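Local coordinates for protein putative NADPH:quinone reductase (Bacillus thuringiensis, PDB 3GMS) that is of unconfirmed function but probably reduces quinones with NADPH, as expected for a quinone reductase of the medium-chain dehydrogenase/reductase family, at residues 29-32 and 33-36; 198-201 and 202-206; 247-250 and 251-254. All coordinates share one frame; numbering follows the deposited sequence.

Interaction 1: residues 29-32 and 33-36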
loop_
_atom_site.group_PDB
_atom_site.type_symbol
_atom_site.label_atom_id
_atom_site.label_comp_id
_atom_site.label_asym_id
_atom_site.label_seq_id
_atom_site.Cartn_x
_atom_site.Cartn_y
_atom_site.Cartn_z
ATOM N N PRO A 29 28.125 3.407 12.986
ATOM C CA PRO A 29 28.808 2.864 11.806
ATOM C C PRO A 29 27.960 1.837 11.057
ATOM O O PRO A 29 27.125 1.162 11.664
ATOM C CB PRO A 29 30.044 2.171 12.411
ATOM C CG PRO A 29 30.347 2.956 13.633
ATOM C CD PRO A 29 28.981 3.329 14.193
ATOM N N LEU A 30 28.187 1.718 9.753
ATOM C CA LEU A 30 27.406 0.823 8.891
ATOM C C LEU A 30 27.887 -0.624 8.980
ATOM O O LEU A 30 29.085 -0.867 9.070
ATOM C CB LEU A 30 27.503 1.284 7.437
ATOM C CG LEU A 30 27.077 2.709 7.091
ATOM C CD1 LEU A 30 27.079 2.887 5.587
ATOM C CD2 LEU A 30 25.699 3.015 7.644
ATOM N N LYS A 31 26.950 -1.577 8.944
ATOM C CA LYS A 31 27.291 -3.002 8.925
ATOM C C LYS A 31 27.640 -3.412 7.504
ATOM O O LYS A 31 27.354 -2.675 6.556
ATOM C CB LYS A 31 26.138 -3.858 9.488
ATOM C CG LYS A 31 25.770 -3.562 10.942
ATOM C CD LYS A 31 24.307 -3.977 11.204
ATOM C CE LYS A 31 23.572 -2.964 12.101
ATOM N NZ LYS A 31 23.507 -3.402 13.521
ATOM N N ASP A 32 28.251 -4.591 7.355
ATOM C CA ASP A 32 28.804 -5.017 6.063
ATOM C C ASP A 32 27.893 -4.951 4.833
ATOM O O ASP A 32 28.373 -4.609 3.745
ATOM C CB ASP A 32 29.408 -6.430 6.156
ATOM C CG ASP A 32 30.599 -6.506 7.094
ATOM O OD1 ASP A 32 31.389 -5.532 7.129
ATOM O OD2 ASP A 32 30.745 -7.559 7.772
ATOM N N ASN A 33 26.614 -5.314 4.973
ATOM C CA ASN A 33 25.723 -5.345 3.800
ATOM C C ASN A 33 24.682 -4.208 3.796
ATOM O O ASN A 33 23.703 -4.279 3.051
ATOM C CB ASN A 33 25.029 -6.719 3.633
ATOM C CG ASN A 33 24.648 -7.034 2.153
ATOM O OD1 ASN A 33 25.410 -6.741 1.209
ATOM N ND2 ASN A 33 23.462 -7.633 1.953
ATOM N N GLU A 34 24.926 -3.161 4.582
ATOM C CA GLU A 34 23.948 -2.059 4.744
ATOM C C GLU A 34 24.129 -0.921 3.744
ATOM O O GLU A 34 25.242 -0.639 3.280
ATOM C CB GLU A 34 24.030 -1.446 6.137
ATOM C CG GLU A 34 23.509 -2.295 7.268
ATOM C CD GLU A 34 23.380 -1.513 8.574
ATOM O OE1 GLU A 34 24.322 -0.775 8.971
ATOM O OE2 GLU A 34 22.319 -1.651 9.205
ATOM N N VAL A 35 23.016 -0.255 3.432
ATOM C CA VAL A 35 23.031 0.913 2.553
ATOM C C VAL A 35 22.443 2.053 3.403
ATOM O O VAL A 35 21.485 1.822 4.120
ATOM C CB VAL A 35 22.219 0.629 1.256
ATOM C CG1 VAL A 35 22.095 1.880 0.391
ATOM C CG2 VAL A 35 22.917 -0.514 0.463
ATOM N N PHE A 36 23.043 3.244 3.331
ATOM C CA PHE A 36 22.697 4.361 4.203
ATOM C C PHE A 36 22.135 5.478 3.300
ATOM O O PHE A 36 22.852 5.985 2.423
ATOM C CB PHE A 36 23.983 4.800 4.943
ATOM C CG PHE A 36 23.808 5.990 5.847
ATOM C CD1 PHE A 36 23.203 5.850 7.075
ATOM C CD2 PHE A 36 24.293 7.253 5.473
ATOM C CE1 PHE A 36 23.056 6.937 7.910
ATOM C CE2 PHE A 36 24.148 8.341 6.294
ATOM C CZ PHE A 36 23.535 8.187 7.523
#
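The methylenes of Lys31, from CB to CE, run over one face of the flat carboxylate of Glu34. Lys31 CD sits 3.7 Å from the carboxylate carbon CD of Glu34, and Lys31 CE comes within 3.4 Å of Glu34 OE2. On that same side of the plane the backbone N-H of Lys31 reaches Glu34 OE1 over 2.7 Å; the bond is almost straight at the hydrogen (177°), though the donor stands 37° out of the carboxylate plane. The other flat group is the ring of Phe36. Leu30 CD2 approaches it obliquely, 3.8 Å from Phe36 CD1, and Leu30 CD1 and CD2 both rest on Phe36 CB, Leu30 CD2 at 3.7 Å. Tyr102 stacks on the same ring.

Glu34 suits its place by its length. Its first torsion (chi1 -71°) turns CG toward the start of the turn, and the extended chain then carries OE1 to the N-H of Lys31. The ammonium group bends away, leaving Lys31 NZ 4.8 Å from Glu34 OE2, so the opposite charges probably attract without forming a salt bridge. In the backbone, Glu34 N donates to Lys31 O over 3.2 Å and closes the turn. A single residue thus holds Lys31 twice, by its amide and by its carboxylate. Leucine and phenylalanine fit further along because the two methyls of Leu30 and the CB of buried Phe36 shield each other, the side chains crossing at about a right angle.

Strand 34-43 is bordered by strands 71-77 and 102-106; Leu30 and Glu34 both touch Lys104, and Val35 packs on Val74 and Val77. This is a type I beta turn, Lys31 to Glu34, with a side-chain bond added across it, leading into a strand of the GroES-like domain found in the alcohol dehydrogenase family.

Interaction 2: residues 198-201 and 202-206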
loop_
_atom_site.group_PDB
_atom_site.type_symbol
_atom_site.label_atom_id
_atom_site.label_comp_id
_atom_site.label_asym_id
_atom_site.label_seq_id
_atom_site.Cartn_x
_atom_site.Cartn_y
_atom_site.Cartn_z
ATOM N N THR A 198 -26.118 4.319 -2.600
ATOM C CA THR A 198 -27.184 4.473 -3.612
ATOM C C THR A 198 -27.715 3.151 -4.183
ATOM O O THR A 198 -28.880 3.070 -4.588
ATOM C CB THR A 198 -26.694 5.362 -4.796
ATOM O OG1 THR A 198 -26.297 6.637 -4.288
ATOM C CG2 THR A 198 -27.786 5.571 -5.863
ATOM N N ALA A 199 -26.856 2.133 -4.267
ATOM C CA ALA A 199 -27.203 0.864 -4.918
ATOM C C ALA A 199 -26.893 -0.344 -4.011
ATOM O O ALA A 199 -25.922 -0.295 -3.253
ATOM C CB ALA A 199 -26.463 0.739 -6.237
ATOM N N PRO A 200 -27.718 -1.417 -4.074
ATOM C CA PRO A 200 -27.452 -2.599 -3.227
ATOM C C PRO A 200 -26.292 -3.432 -3.772
ATOM O O PRO A 200 -26.245 -3.720 -4.961
ATOM C CB PRO A 200 -28.766 -3.400 -3.284
ATOM C CG PRO A 200 -29.493 -2.920 -4.498
ATOM C CD PRO A 200 -28.997 -1.519 -4.815
ATOM N N LEU A 201 -25.347 -3.822 -2.916
ATOM C CA LEU A 201 -24.164 -4.524 -3.435
ATOM C C LEU A 201 -24.495 -5.865 -4.093
ATOM O O LEU A 201 -24.231 -6.045 -5.285
ATOM C CB LEU A 201 -23.060 -4.681 -2.356
ATOM C CG LEU A 201 -21.855 -5.568 -2.714
ATOM C CD1 LEU A 201 -21.154 -5.123 -4.004
ATOM C CD2 LEU A 201 -20.865 -5.570 -1.526
ATOM N N TYR A 202 -25.042 -6.801 -3.321
ATOM C CA TYR A 202 -25.313 -8.160 -3.847
ATOM C C TYR A 202 -26.161 -8.158 -5.129
ATOM O O TYR A 202 -25.783 -8.726 -6.152
ATOM C CB TYR A 202 -25.970 -9.032 -2.760
ATOM C CG TYR A 202 -26.332 -10.423 -3.252
ATOM C CD1 TYR A 202 -25.357 -11.426 -3.360
ATOM C CD2 TYR A 202 -27.642 -10.736 -3.641
ATOM C CE1 TYR A 202 -25.673 -12.695 -3.819
ATOM C CE2 TYR A 202 -27.964 -11.998 -4.104
ATOM C CZ TYR A 202 -26.980 -12.981 -4.200
ATOM O OH TYR A 202 -27.286 -14.245 -4.668
ATOM N N GLU A 203 -27.303 -7.478 -5.085
ATOM C CA GLU A 203 -28.192 -7.505 -6.257
ATOM C C GLU A 203 -27.562 -6.909 -7.528
ATOM O O GLU A 203 -27.795 -7.405 -8.629
ATOM C CB GLU A 203 -29.541 -6.845 -5.915
ATOM C CG GLU A 203 -30.478 -7.756 -5.059
ATOM C CD GLU A 203 -30.957 -9.057 -5.776
ATOM O OE1 GLU A 203 -31.036 -10.121 -5.101
ATOM O OE2 GLU A 203 -31.264 -9.030 -7.004
ATOM N N THR A 204 -26.740 -5.857 -7.373
ATOM C CA THR A 204 -26.133 -5.227 -8.549
ATOM C C THR A 204 -25.088 -6.129 -9.156
ATOM O O THR A 204 -25.002 -6.248 -10.378
ATOM C CB THR A 204 -25.548 -3.813 -8.260
ATOM O OG1 THR A 204 -26.541 -2.999 -7.604
ATOM C CG2 THR A 204 -25.130 -3.155 -9.540
ATOM N N VAL A 205 -24.280 -6.776 -8.307
ATOM C CA VAL A 205 -23.294 -7.715 -8.857
ATOM C C VAL A 205 -23.999 -8.837 -9.615
ATOM O O VAL A 205 -23.542 -9.274 -10.693
ATOM C CB VAL A 205 -22.388 -8.334 -7.762
ATOM C CG1 VAL A 205 -21.471 -9.364 -8.376
ATOM C CG2 VAL A 205 -21.615 -7.221 -7.071
ATOM N N MET A 206 -25.101 -9.295 -9.030
ATOM C CA MET A 206 -25.932 -10.347 -9.652
ATOM C C MET A 206 -26.439 -9.880 -11.040
ATOM O O MET A 206 -26.302 -10.599 -12.030
ATOM C CB MET A 206 -27.032 -10.852 -8.684
ATOM C CG MET A 206 -26.478 -11.737 -7.504
ATOM S SD MET A 206 -25.657 -13.249 -8.034
ATOM C CE MET A 206 -27.181 -14.125 -8.444
#
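Thr204 crosses the ring of Pro200 at about a right angle, its OG1 4.0 Å from Pro200 CD, and Thr204 OG1 donates to Pro200 O over 2.8 Å. The backbone N of Thr204 gives the same oxygen a longer bond of 3.3 Å, so one residue grips the carbonyl twice. The hydroxyl can do this because OG1 stands beside its own backbone N (chi1 -51°), which aims both donors at one acceptor.

Pro200 occupies the N-cap of helix 201-208. Proline is tolerated there because the N-H at this position takes no part in the helical bonding, while its carbonyl takes the first i to i+4 bond, from Thr204 N. One residue on, Leu201 O accepts from Val205 N at 3.1 Å in a nearly straight helical bond (170°). The two side chains lie side by side and point the same way, Leu201 CD1 meeting Val205 CG2 at 3.7 Å.

This buried apolar pair, four residues apart, lies on one side of the helix and covers Ile194 of the outermost strand 192-195, joined by Thr204, while Leu201 also touches helix 223-231, whose Glu228 accepts from Tyr202 N. The helix connects strand 192-195 to strand 214-219 of the parallel Rossmann-type sheet.

Interaction 3: residues 247-250 and 251-254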
loop_
_atom_site.group_PDB
_atom_site.type_symbol
_atom_site.label_atom_id
_atom_site.label_comp_id
_atom_site.label_asym_id
_atom_site.label_seq_id
_atom_site.Cartn_x
_atom_site.Cartn_y
_atom_site.Cartn_z
ATOM N N GLY A 247 -12.826 -2.927 11.580
ATOM C CA GLY A 247 -12.380 -3.525 12.827
ATOM C C GLY A 247 -13.016 -4.858 13.175
ATOM O O GLY A 247 -12.757 -5.387 14.248
ATOM N N ILE A 248 -13.834 -5.406 12.271
ATOM C CA ILE A 248 -14.659 -6.598 12.520
ATOM C C ILE A 248 -14.340 -7.697 11.505
ATOM O O ILE A 248 -14.426 -7.482 10.285
ATOM C CB ILE A 248 -16.190 -6.267 12.412
ATOM C CG1 ILE A 248 -16.626 -5.291 13.512
ATOM C CG2 ILE A 248 -17.067 -7.541 12.451
ATOM C CD1 ILE A 248 -17.928 -4.612 13.197
ATOM N N GLN A 249 -13.964 -8.868 12.012
ATOM C CA GLN A 249 -13.679 -10.029 11.167
ATOM C C GLN A 249 -14.899 -10.395 10.338
ATOM O O GLN A 249 -16.030 -10.307 10.829
ATOM C CB GLN A 249 -13.345 -11.243 12.047
ATOM C CG GLN A 249 -11.839 -11.564 12.314
ATOM C CD GLN A 249 -10.889 -10.877 11.352
ATOM O OE1 GLN A 249 -10.261 -9.890 11.721
ATOM N NE2 GLN A 249 -10.782 -11.381 10.119
ATOM N N VAL A 250 -14.694 -10.806 9.089
ATOM C CA VAL A 250 -15.786 -11.427 8.329
ATOM C C VAL A 250 -16.166 -12.761 8.958
ATOM O O VAL A 250 -15.391 -13.350 9.723
ATOM C CB VAL A 250 -15.487 -11.637 6.810
ATOM C CG1 VAL A 250 -15.150 -10.320 6.127
ATOM C CG2 VAL A 250 -14.362 -12.679 6.561
ATOM N N ASN A 251 -17.360 -13.234 8.625
ATOM C CA ASN A 251 -17.807 -14.543 9.057
ATOM C C ASN A 251 -17.178 -15.646 8.190
ATOM O O ASN A 251 -17.809 -16.214 7.302
ATOM C CB ASN A 251 -19.331 -14.612 9.042
ATOM C CG ASN A 251 -19.875 -15.713 9.933
ATOM O OD1 ASN A 251 -19.216 -16.732 10.182
ATOM N ND2 ASN A 251 -21.096 -15.518 10.410
ATOM N N TRP A 252 -15.913 -15.958 8.487
ATOM C CA TRP A 252 -15.151 -16.960 7.753
ATOM C C TRP A 252 -15.873 -18.298 7.567
ATOM O O TRP A 252 -15.836 -18.895 6.484
ATOM C CB TRP A 252 -13.763 -17.200 8.422
ATOM C CG TRP A 252 -12.869 -15.972 8.506
ATOM C CD1 TRP A 252 -12.590 -15.253 9.622
ATOM C CD2 TRP A 252 -12.157 -15.326 7.429
ATOM N NE1 TRP A 252 -11.770 -14.195 9.318
ATOM C CE2 TRP A 252 -11.478 -14.222 7.981
ATOM C CE3 TRP A 252 -12.022 -15.583 6.057
ATOM C CZ2 TRP A 252 -10.689 -13.358 7.210
ATOM C CZ3 TRP A 252 -11.226 -14.722 5.284
ATOM C CH2 TRP A 252 -10.562 -13.627 5.870
ATOM N N ALA A 253 -16.503 -18.788 8.633
ATOM C CA ALA A 253 -17.194 -20.088 8.573
ATOM C C ALA A 253 -18.351 -20.109 7.554
ATOM O O ALA A 253 -18.475 -21.044 6.740
ATOM C CB ALA A 253 -17.684 -20.510 9.983
ATOM N N GLU A 254 -19.183 -19.075 7.592
ATOM C CA GLU A 254 -20.322 -18.994 6.681
ATOM C C GLU A 254 -19.899 -18.774 5.242
ATOM O O GLU A 254 -20.477 -19.347 4.319
ATOM C CB GLU A 254 -21.270 -17.876 7.092
ATOM C CG GLU A 254 -21.893 -18.114 8.446
ATOM C CD GLU A 254 -23.310 -17.600 8.527
ATOM O OE1 GLU A 254 -24.093 -18.200 9.314
ATOM O OE2 GLU A 254 -23.637 -16.618 7.797
#
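At the start of helix 252-257, where Asn251 is the N-cap, Val250 and Trp252 meet across the capping residue. Val250 CG2 sits squarely over one face of the indole, 3.5 Å from the centroid of the six-membered ring and 11° off its normal, a CH-pi contact. Valine suits this position because its branch at CB provides a methyl, CG2, that lies between the backbone N and the carbonyl carbon (chi1 -58°) and from there reaches the ring. Trp252 CG lies beside the backbone N (chi1 -60°), which folds the indole back over the residues before the helix. Val250 O lies over the same face, 3.4 Å from Trp252 CD1.

The same oxygen accepts weakly from Trp252 N at 2.9 Å, closing an inverse gamma turn centred on Asn251. This tight bend turns the chain from the loop after strand 237-241 into the helix. Asparagine serves as cap because its short side chain turns forward to the first turn of the helix: Asn251 OD1 accepts a weak, long bond of 3.5 Å from Glu254 N. The Gln249 amide lies at the indole edge, nearly coplanar with it. Asn251 N donates to Asn227, and the indole extends onto Thr241, Ala263 and Ile265 of the parallel sheet.

Interactions 2 and 3 belong to the Rossmann-type half of the molecule and interaction 1 to the GroES-like half. The centres of interactions 2 and 3 are about 20 Å apart and their nearest atoms about 11 Å; they do not touch. Both begin helices, and both reach helix 223-231, interaction 2 through Glu228 and Leu229 and interaction 3 through Asn227. Interaction 1 is about 54 Å from interaction 2 and about 44 Å from interaction 3, centre to centre, lying across the chain's centre from interaction 2. In related reductases NADPH and substrate bind in the cleft between the two domains; these are local contacts at the starts of a strand and two helices, and no role in the cleft is inferred for them.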